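Long-range contacts in sulfite dehydrogenase (Paracoccus pantotrophus, PDB 2XTS), which oxidises protein-bound sulfane sulfur in the Sox pathway, using a molybdenum cofactor and passing electrons to the heme of its cytochrome partner subunit: residues C120-G125 / Q140-N145; K167-E172 / R181-E186; I297-V302 / W310-I315. All blocks are in the same frame, centred on the assembly; numbering follows the deposited sequence. Where two conformers were deposited one is given.

Contact 1 of 3, residues C120-G125 / Q140-N145; sequences CAANGG and QGMIHN. With 2MO (molybdenum (IV)oxide), chain F; MTE (phosphonic acidmono-(2-amino-5,6-dimercapto-4-oxo-3,7,8a,9,10,10a-hexahydro-4H-8-oxa-1,3,9,10-tetraaza-anthracen-7-ylmethyl)ester), chain E.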
loop_
_atom_site.group_PDB
_atom_site.type_symbol
_atom_site.label_atom_id
_atom_site.label_comp_id
_atom_site.label_asym_id
_atom_site.label_seq_id
_atom_site.Cartn_x
_atom_site.Cartn_y
_atom_site.Cartn_z
ATOM N N CYS A 120 -8.079 1.389 16.796
ATOM C CA CYS A 120 -7.992 1.099 18.229
ATOM C C CYS A 120 -9.247 1.632 18.937
ATOM O O CYS A 120 -9.721 2.710 18.651
ATOM C CB CYS A 120 -6.762 1.770 18.803
ATOM S SG CYS A 120 -6.464 1.362 20.551
ATOM N N ALA A 121 -9.763 0.839 19.867
ATOM C CA ALA A 121 -10.904 1.224 20.665
ATOM C C ALA A 121 -10.685 2.575 21.324
ATOM O O ALA A 121 -11.653 3.331 21.545
ATOM C CB ALA A 121 -11.151 0.181 21.744
ATOM N N ALA A 122 -9.425 2.845 21.673
ATOM C CA ALA A 122 -9.018 4.056 22.384
ATOM C C ALA A 122 -8.783 5.272 21.488
ATOM O O ALA A 122 -8.379 6.310 21.987
ATOM C CB ALA A 122 -7.786 3.765 23.255
ATOM N N ASN A 123 -9.018 5.154 20.178
ATOM C CA ASN A 123 -8.755 6.273 19.275
ATOM C C ASN A 123 -9.623 7.472 19.687
ATOM O O ASN A 123 -10.836 7.353 19.842
ATOM C CB ASN A 123 -9.027 5.854 17.835
ATOM C CG ASN A 123 -8.398 6.775 16.817
ATOM O OD1 ASN A 123 -7.364 7.404 17.068
ATOM N ND2 ASN A 123 -8.996 6.818 15.633
ATOM N N GLY A 124 -8.986 8.610 19.937
ATOM C CA GLY A 124 -9.718 9.757 20.439
ATOM C C GLY A 124 -10.128 9.718 21.903
ATOM O O GLY A 124 -10.810 10.614 22.409
ATOM N N GLY A 125 -9.709 8.697 22.627
ATOM C CA GLY A 125 -10.169 8.526 24.002
ATOM C C GLY A 125 -9.672 9.624 24.923
ATOM O O GLY A 125 -10.364 10.022 25.869
ATOM N N GLN A 140 -6.948 11.189 16.093
ATOM C CA GLN A 140 -7.635 10.204 15.273
ATOM C C GLN A 140 -6.712 9.158 14.640
ATOM O O GLN A 140 -7.195 8.317 13.898
ATOM C CB GLN A 140 -8.484 10.897 14.191
ATOM C CG GLN A 140 -9.809 11.537 14.654
ATOM C CD GLN A 140 -9.633 12.942 15.232
ATOM O OE1 GLN A 140 -8.626 13.604 15.012
ATOM N NE2 GLN A 140 -10.650 13.421 15.922
ATOM N N GLY A 141 -5.410 9.222 14.902
ATOM C CA GLY A 141 -4.461 8.408 14.162
ATOM C C GLY A 141 -4.167 7.008 14.676
ATOM O O GLY A 141 -3.283 6.356 14.156
ATOM N N MET A 142 -4.918 6.504 15.649
ATOM C CA MET A 142 -4.828 5.094 16.020
ATOM C C MET A 142 -5.717 4.288 15.056
ATOM O O MET A 142 -6.703 3.661 15.456
ATOM C CB MET A 142 -5.251 4.824 17.473
ATOM C CG MET A 142 -4.655 5.683 18.518
ATOM S SD MET A 142 -5.287 5.094 20.129
ATOM C CE MET A 142 -4.867 6.465 21.199
ATOM N N ILE A 143 -5.357 4.304 13.771
ATOM C CA ILE A 143 -6.115 3.645 12.755
ATOM C C ILE A 143 -5.194 3.365 11.573
ATOM O O ILE A 143 -4.286 4.141 11.269
ATOM C CB ILE A 143 -7.317 4.546 12.314
ATOM C CG1 ILE A 143 -8.322 3.773 11.477
ATOM C CG2 ILE A 143 -6.870 5.825 11.589
ATOM C CD1 ILE A 143 -9.690 4.439 11.468
ATOM N N HIS A 144 -5.479 2.277 10.877
ATOM C CA HIS A 144 -4.867 2.000 9.588
ATOM C C HIS A 144 -5.852 1.214 8.731
ATOM O O HIS A 144 -6.854 0.713 9.232
ATOM C CB HIS A 144 -3.462 1.344 9.691
ATOM C CG HIS A 144 -3.373 0.030 10.390
ATOM N ND1 HIS A 144 -4.071 -1.090 9.991
ATOM C CD2 HIS A 144 -2.540 -0.367 11.377
ATOM C CE1 HIS A 144 -3.699 -2.110 10.746
ATOM N NE2 HIS A 144 -2.775 -1.699 11.596
ATOM N N ASN A 145 -5.575 1.139 7.435
ATOM C CA ASN A 145 -6.484 0.552 6.467
ATOM C C ASN A 145 -5.674 -0.133 5.403
ATOM O O ASN A 145 -4.942 0.496 4.688
ATOM C CB ASN A 145 -7.360 1.658 5.874
ATOM C CG ASN A 145 -8.480 1.160 4.967
ATOM O OD1 ASN A 145 -8.389 1.270 3.723
ATOM N ND2 ASN A 145 -9.537 0.700 5.541
HETATM MO MO 2MO F . -6.394 -1.003 20.859
HETATM O OT1 2MO F . -8.125 -1.470 20.798
HETATM O OT2 2MO F . -5.817 -0.432 22.641
HETATM N N1 MTE E . -2.337 -8.715 19.501
HETATM C C2 MTE E . -1.440 -9.148 20.380
HETATM N N2 MTE E . -1.040 -10.437 20.318
HETATM N N3 MTE E . -0.902 -8.338 21.312
HETATM C C4 MTE E . -1.250 -7.025 21.431
HETATM O O4 MTE E . -0.696 -6.337 22.313
HETATM N N5 MTE E . -2.756 -5.206 20.582
HETATM C C6 MTE E . -4.084 -5.093 20.023
HETATM C C7 MTE E . -4.252 -5.720 18.648
HETATM N N8 MTE E . -3.731 -7.063 18.648
HETATM C C9 MTE E . -2.247 -6.490 20.525
HETATM C C10 MTE E . -2.795 -7.428 19.537
HETATM C "C1'" MTE E . -4.589 -3.663 19.972
HETATM S "S1'" MTE E . -5.103 -2.897 21.459
HETATM C "C2'" MTE E . -4.729 -2.996 18.802
HETATM S "S2'" MTE E . -5.471 -1.448 18.712
HETATM C "C3'" MTE E . -4.256 -3.648 17.520
HETATM O "O3'" MTE E . -3.580 -4.903 17.704
HETATM C "C4'" MTE E . -3.266 -2.742 16.812
HETATM O "O4'" MTE E . -2.888 -3.328 15.559
HETATM P P MTE E . -1.556 -2.742 14.886
HETATM O O1P MTE E . -1.964 -1.252 14.683
HETATM O O2P MTE E . -0.406 -2.832 15.835
HETATM O O3P MTE E . -1.426 -3.464 13.590
#
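C120 holds SG anti to its backbone N (chi1 -175°), which carries the sulfur to the molybdenum. N123 likewise sets CG anti to its N (chi1 -163°), and this turns the amide toward the backbone of 140-142. M142 places CG anti to its carbonyl carbon and runs on extended, so the thioether lies along A122 and N123. C120 SG binds MO at 2.4 Å and completes a three-sulfur set with S1' and S2' of MTE. One cysteine and two pterin sulfurs on molybdenum are as in enzymes of the sulfite oxidase family. A121 N donates to OT1 of the oxide at 3.0 Å. The type I turn from C120 to N123 thus presents both a metal ligand and an N-H to the same centre.

The N123 amide bridges two backbone groups. OD1 accepts from M142 N at 3.0 Å, with the donor above the carbonyl plane. ND2 gives a hydrogen to Q140 O at 2.9 Å; this oxygen lies close to the amide plane. ND2 also bonds the carboxylate of E119, which helps fix the rotation of the group. An alanine here would lose all these amide bonds and would probably loosen the turn that carries C120. C120 N donates to M142 O at 3.0 Å, within the carbonyl plane. M142 is the centre of an inverse gamma turn. Its CB meets C120 CB, and its CE touches A122 O at 3.6 Å.

Further on, H144 NE2 makes a nearly straight bond to phosphate O3P of MTE, with the oxygen at the ring edge. The segment 120-125 follows strand 112-119, and 143-145 opens strand 143-152. These strands pair antiparallel, and I143, H144 and N145 pack on 112-119. N123 also touches strand 265-270.

Contact 2 of 3, residues K167-E172 / R181-E186; sequences KWLYAE and RSFPME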
loop_
_atom_site.group_PDB
_atom_site.type_symbol
_atom_site.label_atom_id
_atom_site.label_comp_id
_atom_site.label_asym_id
_atom_site.label_seq_id
_atom_site.Cartn_x
_atom_site.Cartn_y
_atom_site.Cartn_z
ATOM N N LYS A 167 -19.865 -22.200 21.309
ATOM C CA LYS A 167 -20.538 -20.939 21.015
ATOM C C LYS A 167 -19.593 -19.721 20.945
ATOM O O LYS A 167 -19.985 -18.669 20.405
ATOM C CB LYS A 167 -21.594 -20.687 22.108
ATOM C CG LYS A 167 -22.722 -21.751 22.243
ATOM C CD LYS A 167 -23.443 -21.984 20.941
ATOM C CE LYS A 167 -24.701 -22.860 21.114
ATOM N NZ LYS A 167 -25.769 -22.197 21.914
ATOM N N TRP A 168 -18.387 -19.868 21.496
ATOM C CA TRP A 168 -17.408 -18.785 21.579
ATOM C C TRP A 168 -16.064 -19.283 21.118
ATOM O O TRP A 168 -15.698 -20.430 21.364
ATOM C CB TRP A 168 -17.296 -18.264 23.021
ATOM C CG TRP A 168 -18.471 -17.541 23.540
ATOM C CD1 TRP A 168 -19.583 -18.086 24.090
ATOM C CD2 TRP A 168 -18.655 -16.124 23.556
ATOM N NE1 TRP A 168 -20.448 -17.086 24.460
ATOM C CE2 TRP A 168 -19.893 -15.874 24.156
ATOM C CE3 TRP A 168 -17.872 -15.040 23.152
ATOM C CZ2 TRP A 168 -20.384 -14.581 24.358
ATOM C CZ3 TRP A 168 -18.356 -13.734 23.361
ATOM C CH2 TRP A 168 -19.604 -13.526 23.945
ATOM N N LEU A 169 -15.320 -18.383 20.481
ATOM C CA LEU A 169 -13.936 -18.621 20.111
ATOM C C LEU A 169 -13.079 -17.639 20.872
ATOM O O LEU A 169 -13.367 -16.431 20.918
ATOM C CB LEU A 169 -13.735 -18.452 18.604
ATOM C CG LEU A 169 -12.314 -18.602 18.041
ATOM C CD1 LEU A 169 -12.370 -19.068 16.603
ATOM C CD2 LEU A 169 -11.550 -17.279 18.125
ATOM N N TYR A 170 -12.032 -18.167 21.490
ATOM C CA TYR A 170 -11.041 -17.366 22.185
ATOM C C TYR A 170 -9.763 -17.384 21.373
ATOM O O TYR A 170 -9.240 -18.459 21.075
ATOM C CB TYR A 170 -10.799 -17.969 23.549
ATOM C CG TYR A 170 -9.745 -17.281 24.388
ATOM C CD1 TYR A 170 -10.004 -16.066 25.038
ATOM C CD2 TYR A 170 -8.512 -17.889 24.606
ATOM C CE1 TYR A 170 -9.030 -15.477 25.850
ATOM C CE2 TYR A 170 -7.540 -17.306 25.379
ATOM C CZ TYR A 170 -7.807 -16.120 26.023
ATOM O OH TYR A 170 -6.838 -15.530 26.811
ATOM N N ALA A 171 -9.248 -16.203 21.025
ATOM C CA ALA A 171 -8.016 -16.117 20.233
ATOM C C ALA A 171 -6.936 -15.505 21.085
ATOM O O ALA A 171 -7.168 -14.487 21.737
ATOM C CB ALA A 171 -8.193 -15.274 18.970
ATOM N N GLU A 172 -5.752 -16.114 21.079
ATOM C CA GLU A 172 -4.619 -15.521 21.794
ATOM C C GLU A 172 -3.373 -15.522 20.952
ATOM O O GLU A 172 -3.189 -16.330 20.028
ATOM C CB GLU A 172 -4.327 -16.164 23.156
ATOM C CG GLU A 172 -3.970 -17.593 23.054
ATOM C CD GLU A 172 -3.119 -18.216 24.204
ATOM O OE1 GLU A 172 -2.908 -19.432 24.100
ATOM O OE2 GLU A 172 -2.649 -17.562 25.172
ATOM N N ARG A 181 -8.904 -12.659 23.532
ATOM C CA ARG A 181 -10.219 -12.077 23.370
ATOM C C ARG A 181 -11.221 -13.139 22.941
ATOM O O ARG A 181 -10.899 -14.028 22.150
ATOM C CB ARG A 181 -10.219 -10.924 22.339
ATOM C CG ARG A 181 -9.560 -9.638 22.809
ATOM C CD ARG A 181 -10.248 -9.031 24.010
ATOM N NE ARG A 181 -11.633 -8.678 23.802
ATOM C CZ ARG A 181 -12.108 -7.505 23.412
ATOM N NH1 ARG A 181 -11.320 -6.490 23.133
ATOM N NH2 ARG A 181 -13.409 -7.333 23.317
ATOM N N SER A 182 -12.459 -12.975 23.413
ATOM C CA SER A 182 -13.570 -13.863 23.106
ATOM C C SER A 182 -14.463 -13.313 22.000
ATOM O O SER A 182 -14.825 -12.132 21.996
ATOM C CB SER A 182 -14.416 -14.042 24.343
ATOM O OG SER A 182 -13.656 -14.535 25.424
ATOM N N PHE A 183 -14.852 -14.186 21.064
ATOM C CA PHE A 183 -15.698 -13.818 19.929
ATOM C C PHE A 183 -16.927 -14.725 19.893
ATOM O O PHE A 183 -16.792 -15.936 20.030
ATOM C CB PHE A 183 -14.960 -14.106 18.616
ATOM C CG PHE A 183 -13.738 -13.298 18.364
ATOM C CD1 PHE A 183 -12.575 -13.550 19.035
ATOM C CD2 PHE A 183 -13.732 -12.323 17.386
ATOM C CE1 PHE A 183 -11.434 -12.800 18.758
ATOM C CE2 PHE A 183 -12.586 -11.605 17.087
ATOM C CZ PHE A 183 -11.449 -11.824 17.794
ATOM N N PRO A 184 -18.110 -14.170 19.615
ATOM C CA PRO A 184 -19.235 -15.058 19.339
ATOM C C PRO A 184 -19.039 -15.792 18.020
ATOM O O PRO A 184 -18.546 -15.218 17.054
ATOM C CB PRO A 184 -20.420 -14.098 19.248
ATOM C CG PRO A 184 -19.842 -12.835 18.818
ATOM C CD PRO A 184 -18.463 -12.760 19.365
ATOM N N MET A 185 -19.478 -17.043 17.960
ATOM C CA MET A 185 -19.247 -17.860 16.771
ATOM C C MET A 185 -19.895 -17.255 15.522
ATOM O O MET A 185 -19.362 -17.384 14.439
ATOM C CB MET A 185 -19.758 -19.295 16.997
ATOM C CG MET A 185 -19.212 -20.362 16.044
ATOM S SD MET A 185 -17.395 -20.469 15.948
ATOM C CE MET A 185 -16.929 -20.589 17.654
ATOM N N GLU A 186 -20.992 -16.529 15.661
ATOM C CA GLU A 186 -21.615 -15.910 14.493
ATOM C C GLU A 186 -20.684 -14.939 13.758
ATOM O O GLU A 186 -20.642 -14.897 12.541
ATOM C CB GLU A 186 -22.904 -15.180 14.873
ATOM C CG GLU A 186 -23.678 -14.659 13.673
ATOM C CD GLU A 186 -24.959 -13.918 14.036
ATOM O OE1 GLU A 186 -25.260 -13.719 15.237
ATOM O OE2 GLU A 186 -25.676 -13.532 13.098
#
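W168 and P184 face each other in a non-hydrogen-bonded pair of an antiparallel beta hairpin. W168 sets CG anti to its carbonyl carbon (chi1 -69°). This leans the indole across the neighbouring strand, with P184 CA over one face, offset toward the rim. The six-membered ring does the touching: CZ3 lies 4.1 Å from P184 CD, and CE3 lies 3.8 Å from S182 CB. Y170 is on the same side of the sheet. Its CG is anti to the backbone N, so the ring lies along R181, with CD1 3.6 Å from R181 O. S182 OG sits at the edge of the phenol ring. That hydroxyl is held by E242 and by the backbone N of V237.

On the other side, L169 and F183 lie side by side and point the same way. L169 CD2 meets F183 CD1 at 4.0 Å. The next ring atom of F183, CE1, lies 4.1 Å from A171 CB. M185 bends at chi2 and chi3, and this folds CE back to L169 CB. R181 also leaves from this side, but its guanidinium forms salt bridges with E219 and E242 and a hydrogen bond with N221, close to the molybdenum.

The backbone ladder is regular. L169 and F183 exchange two bonds, of which F183 N to L169 O is the shorter at 2.7 Å. A171 and R181 exchange another two. M185 N donates to K167 O at 3.0 Å, which ties the first turn of helix 185-191 to the residue just before strand 168-173.

Strand 181-184 is the outermost strand of its mixed sheet within this chain. Strand 168-173 lies between it and strand 227-233. K167 and W168 form a classic beta bulge opposite Y233, and V188 of helix 185-191 covers L169 and F183.

Contact 3 of 3, residues I297-V302 / W310-I315; sequences ITRVDV and WTTARI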
loop_
_atom_site.group_PDB
_atom_site.type_symbol
_atom_site.label_atom_id
_atom_site.label_comp_id
_atom_site.label_asym_id
_atom_site.label_seq_id
_atom_site.Cartn_x
_atom_site.Cartn_y
_atom_site.Cartn_z
ATOM N N ILE A 297 -20.006 3.702 4.292
ATOM C CA ILE A 297 -20.336 5.120 4.366
ATOM C C ILE A 297 -21.198 5.465 3.157
ATOM O O ILE A 297 -20.881 5.085 2.045
ATOM C CB ILE A 297 -19.040 5.996 4.385
ATOM C CG1 ILE A 297 -18.264 5.781 5.683
ATOM C CG2 ILE A 297 -19.354 7.475 4.144
ATOM C CD1 ILE A 297 -18.972 6.124 6.927
ATOM N N THR A 298 -22.281 6.193 3.379
ATOM C CA THR A 298 -23.143 6.633 2.289
ATOM C C THR A 298 -22.962 8.094 1.967
ATOM O O THR A 298 -23.139 8.477 0.832
ATOM C CB THR A 298 -24.604 6.344 2.587
ATOM O OG1 THR A 298 -24.980 6.949 3.820
ATOM C CG2 THR A 298 -24.844 4.856 2.652
ATOM N N ARG A 299 -22.616 8.916 2.954
ATOM C CA ARG A 299 -22.250 10.294 2.715
ATOM C C ARG A 299 -21.483 10.901 3.860
ATOM O O ARG A 299 -21.469 10.360 4.970
ATOM C CB ARG A 299 -23.444 11.160 2.325
ATOM C CG ARG A 299 -24.211 11.744 3.441
ATOM C CD ARG A 299 -25.323 12.670 2.914
ATOM N NE ARG A 299 -25.891 13.429 4.015
ATOM C CZ ARG A 299 -26.860 12.975 4.799
ATOM N NH1 ARG A 299 -27.362 11.761 4.621
ATOM N NH2 ARG A 299 -27.312 13.729 5.786
ATOM N N VAL A 300 -20.813 11.997 3.548
ATOM C CA VAL A 300 -20.173 12.825 4.544
ATOM C C VAL A 300 -20.601 14.263 4.335
ATOM O O VAL A 300 -20.500 14.786 3.239
ATOM C CB VAL A 300 -18.622 12.732 4.511
ATOM C CG1 VAL A 300 -18.020 13.540 5.657
ATOM C CG2 VAL A 300 -18.170 11.270 4.539
ATOM N N ASP A 301 -21.099 14.884 5.400
ATOM C CA ASP A 301 -21.438 16.313 5.384
ATOM C C ASP A 301 -20.303 17.101 6.039
ATOM O O ASP A 301 -19.695 16.622 7.000
ATOM C CB ASP A 301 -22.752 16.571 6.103
ATOM C CG ASP A 301 -23.930 15.870 5.453
ATOM O OD1 ASP A 301 -23.934 15.642 4.232
ATOM O OD2 ASP A 301 -24.865 15.529 6.209
ATOM N N VAL A 302 -20.030 18.292 5.530
ATOM C CA VAL A 302 -19.009 19.178 6.043
ATOM C C VAL A 302 -19.650 20.523 6.420
ATOM O O VAL A 302 -20.500 21.044 5.677
ATOM C CB VAL A 302 -17.888 19.342 5.005
ATOM C CG1 VAL A 302 -16.947 20.468 5.399
ATOM C CG2 VAL A 302 -17.133 18.057 4.854
ATOM N N TRP A 310 -24.617 22.722 6.851
ATOM C CA TRP A 310 -23.872 21.595 6.299
ATOM C C TRP A 310 -23.985 21.528 4.796
ATOM O O TRP A 310 -25.024 21.840 4.248
ATOM C CB TRP A 310 -24.415 20.290 6.882
ATOM C CG TRP A 310 -24.276 20.184 8.374
ATOM C CD1 TRP A 310 -25.177 20.584 9.318
ATOM C CD2 TRP A 310 -23.168 19.634 9.089
ATOM N NE1 TRP A 310 -24.700 20.325 10.565
ATOM C CE2 TRP A 310 -23.458 19.758 10.457
ATOM C CE3 TRP A 310 -21.944 19.071 8.705
ATOM C CZ2 TRP A 310 -22.593 19.313 11.443
ATOM C CZ3 TRP A 310 -21.076 18.640 9.694
ATOM C CH2 TRP A 310 -21.406 18.773 11.051
ATOM N N THR A 311 -22.915 21.062 4.160
ATOM C CA THR A 311 -22.847 20.795 2.718
ATOM C C THR A 311 -22.326 19.370 2.535
ATOM O O THR A 311 -21.325 18.980 3.139
ATOM C CB THR A 311 -21.864 21.771 2.026
ATOM O OG1 THR A 311 -22.270 23.124 2.287
ATOM C CG2 THR A 311 -21.787 21.546 0.532
ATOM N N THR A 312 -22.997 18.594 1.709
ATOM C CA THR A 312 -22.577 17.233 1.436
ATOM C C THR A 312 -21.312 17.279 0.582
ATOM O O THR A 312 -21.258 17.936 -0.445
ATOM C CB THR A 312 -23.713 16.395 0.826
ATOM O OG1 THR A 312 -24.827 16.405 1.735
ATOM C CG2 THR A 312 -23.241 14.973 0.554
ATOM N N ALA A 313 -20.279 16.604 1.072
ATOM C CA ALA A 313 -18.995 16.470 0.381
ATOM C C ALA A 313 -19.136 15.378 -0.664
ATOM O O ALA A 313 -20.181 14.721 -0.770
ATOM C CB ALA A 313 -17.890 16.107 1.397
ATOM N N ARG A 314 -18.087 15.173 -1.455
ATOM C CA ARG A 314 -18.077 14.023 -2.371
ATOM C C ARG A 314 -17.164 12.928 -1.841
ATOM O O ARG A 314 -16.186 13.226 -1.152
ATOM C CB ARG A 314 -17.684 14.430 -3.786
ATOM C CG ARG A 314 -16.229 14.757 -3.989
ATOM C CD ARG A 314 -15.955 15.167 -5.433
ATOM N NE ARG A 314 -14.544 15.495 -5.605
ATOM C CZ ARG A 314 -13.991 16.655 -5.258
ATOM N NH1 ARG A 314 -14.708 17.615 -4.687
ATOM N NH2 ARG A 314 -12.691 16.849 -5.439
ATOM N N ILE A 315 -17.546 11.688 -2.110
ATOM C CA ILE A 315 -16.718 10.516 -1.869
ATOM C C ILE A 315 -15.776 10.383 -3.047
ATOM O O ILE A 315 -16.232 10.335 -4.193
ATOM C CB ILE A 315 -17.582 9.237 -1.805
ATOM C CG1 ILE A 315 -18.546 9.327 -0.621
ATOM C CG2 ILE A 315 -16.703 7.979 -1.777
ATOM C CD1 ILE A 315 -17.950 9.976 0.584
HETATM O O HOH W 1 -20.698 12.382 0.660
HETATM O O HOH W 2 -20.646 23.610 4.392
#
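Backbone hydrogen bonds join the two strands into an antiparallel hairpin. V302 and T311 form the hydrogen-bonded pair. V302 N reaches T311 O at 2.8 Å, and T311 N returns a bond to V302 O. A313 N donates to V300 O nearly along the C=O axis. One water bridges V300 N and A313 O. Another joins V302 O to the T311 hydroxyl.

The polar side chains meet at the non-hydrogen-bonded pair D301 and T312, which lie side by side. T312 OG1 donates to D301 OD1 at 2.8 Å, from above the carboxylate plane. R299 grips the same carboxylate side-on, NE to OD1 at 3.0 Å and NH2 to OD2 at 3.1 Å, on syn lone pairs. R343 adds a salt bridge to OD2. These two arginines would be expected to keep D301 ionised.

Among apolar contacts, V302 CG2 packs on A313 CB at 4.0 Å. The V300 and I315 side chains cross at about a right angle, CG2 against CD1.

The aromatic contacts belong to W310. It sets CG anti to its carbonyl carbon, which lays its benzo ring beside the opposite strand. CE3 lies 3.7 Å from D301 CB, and D301 O sits at the ring edge. R343 makes a cation-pi contact with this indole.

In the antiparallel sheet of the Mo-co oxidoreductase dimerisation domain, strand 338-346 flanks 297-303 and strand 325-333 flanks 311-316. R299, D301, W310 and T312 also pack on the cytochrome chain, and R314 meets R111 of the second copy of this protein.

The three contacts follow one another along the chain without touching. Contact 1 is at the molybdenum and the pterin phosphate. Contact 2 belongs to the same molybdopterin-binding domain, with its centre about 23 Å from that of contact 1, yet the side chain of R181 comes to about 6 Å from the molybdenum oxide. The two therefore approach the metal from different parts of the chain. Contact 3 lies in the dimerisation domain, away from the molybdenum and heme sites. Its centre is about 21 Å from the centre of contact 1 and about 36 Å from that of contact 2. Contacts 2 and 3 both touch the cytochrome chain, at separate places, whereas no other protein chain reaches contact 1.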